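Local coordinates for protein amine Dehydrogenase (Pseudomonas putida, PDB 1JMX) that binds two covalently attached c-type hemes and probably transfers electrons, as the alpha subunit of a quinohemoprotein amine dehydrogenase, at residues E320-L325 and R333-A338. Residues are numbered along the deposited sequence; the frame is centred on the assembly and turned at random.
Sequences EVTEVL and RLKARA
This is an antiparallel beta hairpin with a classic bulge, far from the hemes. Strand 319-327 forms one edge of the domain III sheet. Strand 331-338 joins it to strand 299-307. Glu320 and Arg337 form a hydrogen-bonded pair, with Glu320 N 2.7 Å from Arg337 O. At the bulge, Lys335 is matched by two residues, Thr322 and Glu323. Thr322 N binds Lys335 O at 2.8 Å, from 31° above the carbonyl plane. Thr322 OG1 and Glu323 N add weak bonds to the same oxygen. Lys335 N returns a bond to Glu323 O at 2.8 Å. Glu320 OE1 meets Arg337 NH1 at 2.7 Å in a salt bridge, the side chains side by side and their planes 88° apart. Thr322 CG2 lies over one guanidinium face of Arg337, 3.2 Å from NH2. An alanine at Thr322 would lose the weak OG1 bond and the CG2 methyl, and would probably leave the Arg337 guanidinium less well packed. At the far end, Leu325 CB lies over one face of the Arg333 guanidinium, toward its rim; Arg333 is salt-bridged to Glu326. On the other face, Val321 CG1 touches Leu334 CD2 at 4.0 Å, beside Leu315. The hairpin thus has one face of charged and polar side chains and one apolar face toward Leu315.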
ATOM      1  N   GLU A 320      -2.948 -50.785  -9.465  1.00 36.62           N
ATOM      2  CA  GLU A 320      -2.758 -51.559 -10.689  1.00 39.03           C
ATOM      3  C   GLU A 320      -2.723 -50.733 -11.975  1.00 38.45           C
ATOM      4  O   GLU A 320      -3.637 -49.949 -12.237  1.00 39.55           O
ATOM      5  CB  GLU A 320      -3.878 -52.599 -10.803  1.00 41.05           C
ATOM      6  CG  GLU A 320      -3.793 -53.473 -12.050  1.00 46.17           C
ATOM      7  CD  GLU A 320      -4.974 -54.429 -12.197  1.00 48.60           C
ATOM      8  OE1 GLU A 320      -6.065 -54.129 -11.651  1.00 50.35           O
ATOM      9  OE2 GLU A 320      -4.811 -55.475 -12.875  1.00 50.37           O
ATOM     10  N   VAL A 321      -1.677 -50.924 -12.779  1.00 37.75           N
ATOM     11  CA  VAL A 321      -1.556 -50.219 -14.057  1.00 37.11           C
ATOM     12  C   VAL A 321      -2.287 -51.082 -15.083  1.00 37.66           C
ATOM     13  O   VAL A 321      -1.756 -52.092 -15.546  1.00 37.84           O
ATOM     14  CB  VAL A 321      -0.081 -50.054 -14.472  1.00 36.45           C
ATOM     15  CG1 VAL A 321       0.013 -49.241 -15.748  1.00 35.72           C
ATOM     16  CG2 VAL A 321       0.711 -49.396 -13.347  1.00 36.00           C
ATOM     17  N   THR A 322      -3.507 -50.686 -15.429  1.00 39.07           N
ATOM     18  CA  THR A 322      -4.332 -51.456 -16.361  1.00 40.31           C
ATOM     19  C   THR A 322      -4.149 -51.245 -17.869  1.00 41.63           C
ATOM     20  O   THR A 322      -4.497 -52.133 -18.650  1.00 42.00           O
ATOM     21  CB  THR A 322      -5.844 -51.313 -16.024  1.00 39.46           C
ATOM     22  OG1 THR A 322      -6.329 -50.042 -16.472  1.00 39.60           O
ATOM     23  CG2 THR A 322      -6.061 -51.413 -14.531  1.00 39.72           C
ATOM     24  N   GLU A 323      -3.628 -50.090 -18.284  1.00 42.89           N
ATOM     25  CA  GLU A 323      -3.437 -49.810 -19.716  1.00 43.69           C
ATOM     26  C   GLU A 323      -2.542 -48.587 -19.933  1.00 43.41           C
ATOM     27  O   GLU A 323      -2.969 -47.459 -19.679  1.00 44.32           O
ATOM     28  CB  GLU A 323      -4.801 -49.560 -20.396  1.00 44.35           C
ATOM     29  CG  GLU A 323      -5.105 -50.462 -21.611  1.00 47.04           C
ATOM     30  CD  GLU A 323      -4.992 -49.754 -22.978  1.00 47.96           C
ATOM     31  OE1 GLU A 323      -3.868 -49.646 -23.533  1.00 49.32           O
ATOM     32  OE2 GLU A 323      -6.046 -49.345 -23.525  1.00 47.78           O
ATOM     33  N   VAL A 324      -1.310 -48.809 -20.392  1.00 42.88           N
ATOM     34  CA  VAL A 324      -0.380 -47.706 -20.660  1.00 42.27           C
ATOM     35  C   VAL A 324      -0.788 -47.044 -21.983  1.00 41.64           C
ATOM     36  O   VAL A 324      -0.339 -47.447 -23.070  1.00 41.74           O
ATOM     37  CB  VAL A 324       1.093 -48.192 -20.744  1.00 42.15           C
ATOM     38  CG1 VAL A 324       2.024 -47.020 -21.069  1.00 42.33           C
ATOM     39  CG2 VAL A 324       1.512 -48.850 -19.432  1.00 41.56           C
ATOM     40  N   LEU A 325      -1.631 -46.018 -21.865  1.00 40.46           N
ATOM     41  CA  LEU A 325      -2.169 -45.281 -23.005  1.00 39.18           C
ATOM     42  C   LEU A 325      -1.128 -44.599 -23.873  1.00 38.89           C
ATOM     43  O   LEU A 325      -1.407 -44.253 -25.025  1.00 38.72           O
ATOM     44  CB  LEU A 325      -3.164 -44.228 -22.516  1.00 38.70           C
ATOM     45  CG  LEU A 325      -4.168 -44.698 -21.465  1.00 39.28           C
ATOM     46  CD1 LEU A 325      -5.170 -43.592 -21.178  1.00 39.85           C
ATOM     47  CD2 LEU A 325      -4.886 -45.937 -21.966  1.00 39.77           C
ATOM     48  N   ARG A 333       1.363 -41.883 -20.101  1.00 29.80           N
ATOM     49  CA  ARG A 333      -0.061 -41.897 -19.755  1.00 30.85           C
ATOM     50  C   ARG A 333      -0.542 -43.321 -19.515  1.00 31.45           C
ATOM     51  O   ARG A 333      -0.260 -44.226 -20.307  1.00 32.13           O
ATOM     52  CB  ARG A 333      -0.893 -41.268 -20.860  1.00 31.92           C
ATOM     53  CG  ARG A 333      -0.745 -39.777 -20.956  1.00 34.70           C
ATOM     54  CD  ARG A 333      -1.496 -39.268 -22.150  1.00 38.12           C
ATOM     55  NE  ARG A 333      -2.829 -39.865 -22.205  1.00 43.02           N
ATOM     56  CZ  ARG A 333      -3.376 -40.382 -23.306  1.00 45.67           C
ATOM     57  NH1 ARG A 333      -2.704 -40.380 -24.461  1.00 46.28           N
ATOM     58  NH2 ARG A 333      -4.606 -40.894 -23.255  1.00 46.87           N
ATOM     59  N   LEU A 334      -1.280 -43.518 -18.431  1.00 31.08           N
ATOM     60  CA  LEU A 334      -1.771 -44.842 -18.106  1.00 30.83           C
ATOM     61  C   LEU A 334      -3.099 -44.843 -17.388  1.00 30.91           C
ATOM     62  O   LEU A 334      -3.569 -43.818 -16.891  1.00 29.99           O
ATOM     63  CB  LEU A 334      -0.722 -45.612 -17.291  1.00 30.82           C
ATOM     64  CG  LEU A 334      -0.085 -44.919 -16.081  1.00 31.62           C
ATOM     65  CD1 LEU A 334      -0.939 -45.122 -14.827  1.00 31.28           C
ATOM     66  CD2 LEU A 334       1.307 -45.489 -15.857  1.00 31.77           C
ATOM     67  N   LYS A 335      -3.745 -45.997 -17.416  1.00 31.05           N
ATOM     68  CA  LYS A 335      -5.012 -46.165 -16.736  1.00 30.77           C
ATOM     69  C   LYS A 335      -4.620 -46.961 -15.510  1.00 29.79           C
ATOM     70  O   LYS A 335      -3.838 -47.909 -15.609  1.00 29.22           O
ATOM     71  CB  LYS A 335      -5.982 -46.974 -17.591  1.00 31.46           C
ATOM     72  CG  LYS A 335      -7.414 -46.818 -17.157  1.00 33.91           C
ATOM     73  CD  LYS A 335      -7.964 -45.476 -17.609  1.00 36.74           C
ATOM     74  CE  LYS A 335      -8.107 -45.426 -19.136  1.00 37.96           C
ATOM     75  NZ  LYS A 335      -8.710 -44.137 -19.613  1.00 38.75           N
ATOM     76  N   ALA A 336      -5.096 -46.542 -14.347  1.00 29.53           N
ATOM     77  CA  ALA A 336      -4.758 -47.254 -13.130  1.00 29.81           C
ATOM     78  C   ALA A 336      -6.015 -47.586 -12.372  1.00 30.70           C
ATOM     79  O   ALA A 336      -7.071 -46.989 -12.596  1.00 29.55           O
ATOM     80  CB  ALA A 336      -3.826 -46.427 -12.268  1.00 29.43           C
ATOM     81  N   ARG A 337      -5.892 -48.542 -11.464  1.00 32.01           N
ATOM     82  CA  ARG A 337      -7.020 -48.969 -10.657  1.00 33.55           C
ATOM     83  C   ARG A 337      -6.484 -49.360  -9.303  1.00 32.33           C
ATOM     84  O   ARG A 337      -5.533 -50.115  -9.217  1.00 30.83           O
ATOM     85  CB  ARG A 337      -7.709 -50.181 -11.296  1.00 35.68           C
ATOM     86  CG  ARG A 337      -9.026 -50.572 -10.643  1.00 38.65           C
ATOM     87  CD  ARG A 337      -9.584 -51.858 -11.248  1.00 41.61           C
ATOM     88  NE  ARG A 337      -9.562 -51.830 -12.714  1.00 44.93           N
ATOM     89  CZ  ARG A 337      -8.997 -52.770 -13.474  1.00 46.09           C
ATOM     90  NH1 ARG A 337      -8.406 -53.824 -12.917  1.00 46.05           N
ATOM     91  NH2 ARG A 337      -9.007 -52.650 -14.797  1.00 46.57           N
ATOM     92  N   ALA A 338      -7.071 -48.801  -8.253  1.00 33.41           N
ATOM     93  CA  ALA A 338      -6.668 -49.123  -6.889  1.00 34.72           C
ATOM     94  C   ALA A 338      -7.717 -50.086  -6.346  1.00 35.99           C
ATOM     95  O   ALA A 338      -8.908 -49.948  -6.640  1.00 36.37           O
ATOM     96  CB  ALA A 338      -6.607 -47.862  -6.033  1.00 33.50           C
TER